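Local coordinates for protein beta-N-acetylhexosaminidase (Streptomyces plicatus, PDB 1JAK) that hydrolyses terminal beta-linked N-acetylhexosamine residues as a family 20 glycoside hydrolase, probably by substrate-assisted catalysis, at residues 297-302 with 340-345. Residues are numbered along the deposited sequence; the frame is centred on the assembly and turned at random.
Sequences FVDDVI and VAKYGK
Asp299 takes one partner on each carboxylate oxygen. Its OD1 accepts a hydrogen bond from the hydroxyl of Tyr343, with OH to OD1 at 2.6 Å, and its OD2 makes a salt bridge with Lys342, whose NZ lies 2.8 Å from that OD2. Both donors come in on the syn side, moderately out of the carboxylate plane: 29° for the tyrosine and 23° for the lysine. With both oxygens engaged, the carboxylate is fixed in rotation. The hydrogen bond from Tyr343 would probably help to stabilise the negative charge that Lys342 balances.

Lys342 gets there with its chain fully extended. It runs alongside the tyrosine, and its CG sits over the centre of one ring face, 4.3 Å above the plane. Asp299 OD1 lies at the edge of the same ring, whose plane is turned 65° from the carboxylate. An alanine in place of Asp299 would probably leave the Lys342 ammonium without this counter-charge and the Tyr343 hydroxyl without its acceptor, setting both tips free to shift.

Inward from the polar pair the contact turns apolar. Ile302, one turn on from Asp299, has CG2 anti to its backbone N and brings this methyl to 4.0 Å from Tyr343 CD2. Its CD1 approaches Val340 CG2 at 4.4 Å, and Ile339 packs against both Asp299 and Ile302.

Tyr343 is the first residue to leave helix 326-342, which ends in a Schellman motif: Lys345 N bonds to Val340 O and Gly344 N to Ala341 O, with Gly344 at positive phi as the C-prime residue. Strand 346-350 follows directly. The contact thus joins two successive outer helices of the catalytic (beta/alpha)8 barrel, 292-307 and 326-342, at the turn that leads the second one back into the barrel sheet.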
# COMPACT_ATOMS: atom_id res chain seq x y z
N PHE A 297 -20.12 -20.30 7.63
CA PHE A 297 -18.79 -19.86 8.05
C PHE A 297 -18.40 -18.57 7.32
O PHE A 297 -18.01 -17.59 7.95
CB PHE A 297 -17.77 -20.96 7.74
CG PHE A 297 -16.34 -20.53 7.90
CD1 PHE A 297 -15.79 -20.37 9.16
CD2 PHE A 297 -15.56 -20.27 6.78
CE1 PHE A 297 -14.46 -19.96 9.31
CE2 PHE A 297 -14.24 -19.85 6.92
CZ PHE A 297 -13.69 -19.70 8.18
N VAL A 298 -18.51 -18.58 6.00
CA VAL A 298 -18.16 -17.41 5.20
C VAL A 298 -19.01 -16.20 5.57
O VAL A 298 -18.49 -15.09 5.69
CB VAL A 298 -18.30 -17.70 3.69
CG1 VAL A 298 -18.12 -16.41 2.90
CG2 VAL A 298 -17.25 -18.72 3.26
N ASP A 299 -20.31 -16.41 5.75
CA ASP A 299 -21.19 -15.30 6.10
C ASP A 299 -20.80 -14.72 7.46
O ASP A 299 -20.73 -13.50 7.61
CB ASP A 299 -22.65 -15.76 6.11
CG ASP A 299 -23.62 -14.61 6.28
OD1 ASP A 299 -23.74 -14.10 7.41
OD2 ASP A 299 -24.24 -14.20 5.28
N ASP A 300 -20.53 -15.59 8.44
CA ASP A 300 -20.14 -15.12 9.77
C ASP A 300 -18.85 -14.29 9.72
O ASP A 300 -18.77 -13.22 10.31
CB ASP A 300 -19.92 -16.30 10.73
CG ASP A 300 -21.21 -16.95 11.18
OD1 ASP A 300 -22.28 -16.30 11.11
OD2 ASP A 300 -21.16 -18.12 11.62
N VAL A 301 -17.85 -14.80 9.01
CA VAL A 301 -16.57 -14.10 8.91
C VAL A 301 -16.67 -12.77 8.17
O VAL A 301 -16.18 -11.75 8.65
CB VAL A 301 -15.51 -14.99 8.22
CG1 VAL A 301 -14.25 -14.18 7.94
CG2 VAL A 301 -15.18 -16.17 9.11
N ILE A 302 -17.30 -12.77 7.00
CA ILE A 302 -17.44 -11.54 6.23
C ILE A 302 -18.26 -10.51 6.99
O ILE A 302 -17.98 -9.31 6.94
CB ILE A 302 -18.08 -11.83 4.85
CG1 ILE A 302 -17.09 -12.62 3.99
CG2 ILE A 302 -18.47 -10.52 4.17
CD1 ILE A 302 -17.60 -12.98 2.60
N VAL A 340 -20.84 -10.03 0.38
CA VAL A 340 -20.10 -8.79 0.59
C VAL A 340 -21.06 -7.60 0.50
O VAL A 340 -21.04 -6.71 1.36
CB VAL A 340 -18.98 -8.63 -0.46
CG1 VAL A 340 -18.21 -7.34 -0.22
CG2 VAL A 340 -18.04 -9.83 -0.39
N ALA A 341 -21.91 -7.60 -0.52
CA ALA A 341 -22.88 -6.52 -0.71
C ALA A 341 -23.91 -6.55 0.42
O ALA A 341 -24.41 -5.50 0.84
CB ALA A 341 -23.58 -6.67 -2.06
N LYS A 342 -24.22 -7.75 0.90
CA LYS A 342 -25.18 -7.92 1.99
C LYS A 342 -24.72 -7.11 3.20
O LYS A 342 -25.54 -6.56 3.94
CB LYS A 342 -25.27 -9.40 2.37
CG LYS A 342 -26.08 -9.68 3.63
CD LYS A 342 -26.04 -11.16 3.97
CE LYS A 342 -26.76 -11.45 5.27
NZ LYS A 342 -26.70 -12.90 5.61
N TYR A 343 -23.41 -7.03 3.39
CA TYR A 343 -22.85 -6.29 4.51
C TYR A 343 -22.35 -4.90 4.12
O TYR A 343 -21.49 -4.33 4.78
CB TYR A 343 -21.76 -7.12 5.18
CG TYR A 343 -22.33 -8.32 5.92
CD1 TYR A 343 -23.12 -8.13 7.06
CD2 TYR A 343 -22.13 -9.62 5.46
CE1 TYR A 343 -23.70 -9.21 7.72
CE2 TYR A 343 -22.71 -10.71 6.11
CZ TYR A 343 -23.49 -10.50 7.24
OH TYR A 343 -24.08 -11.56 7.89
N GLY A 344 -22.92 -4.39 3.03
CA GLY A 344 -22.60 -3.05 2.56
C GLY A 344 -21.23 -2.72 2.01
O GLY A 344 -20.80 -1.56 2.08
N LYS A 345 -20.53 -3.70 1.44
CA LYS A 345 -19.20 -3.43 0.91
C LYS A 345 -19.07 -3.80 -0.57
O LYS A 345 -19.92 -4.48 -1.14
CB LYS A 345 -18.14 -4.17 1.72
CG LYS A 345 -18.14 -3.81 3.21
CD LYS A 345 -17.89 -2.32 3.42
CE LYS A 345 -18.02 -1.94 4.89
NZ LYS A 345 -17.81 -0.48 5.13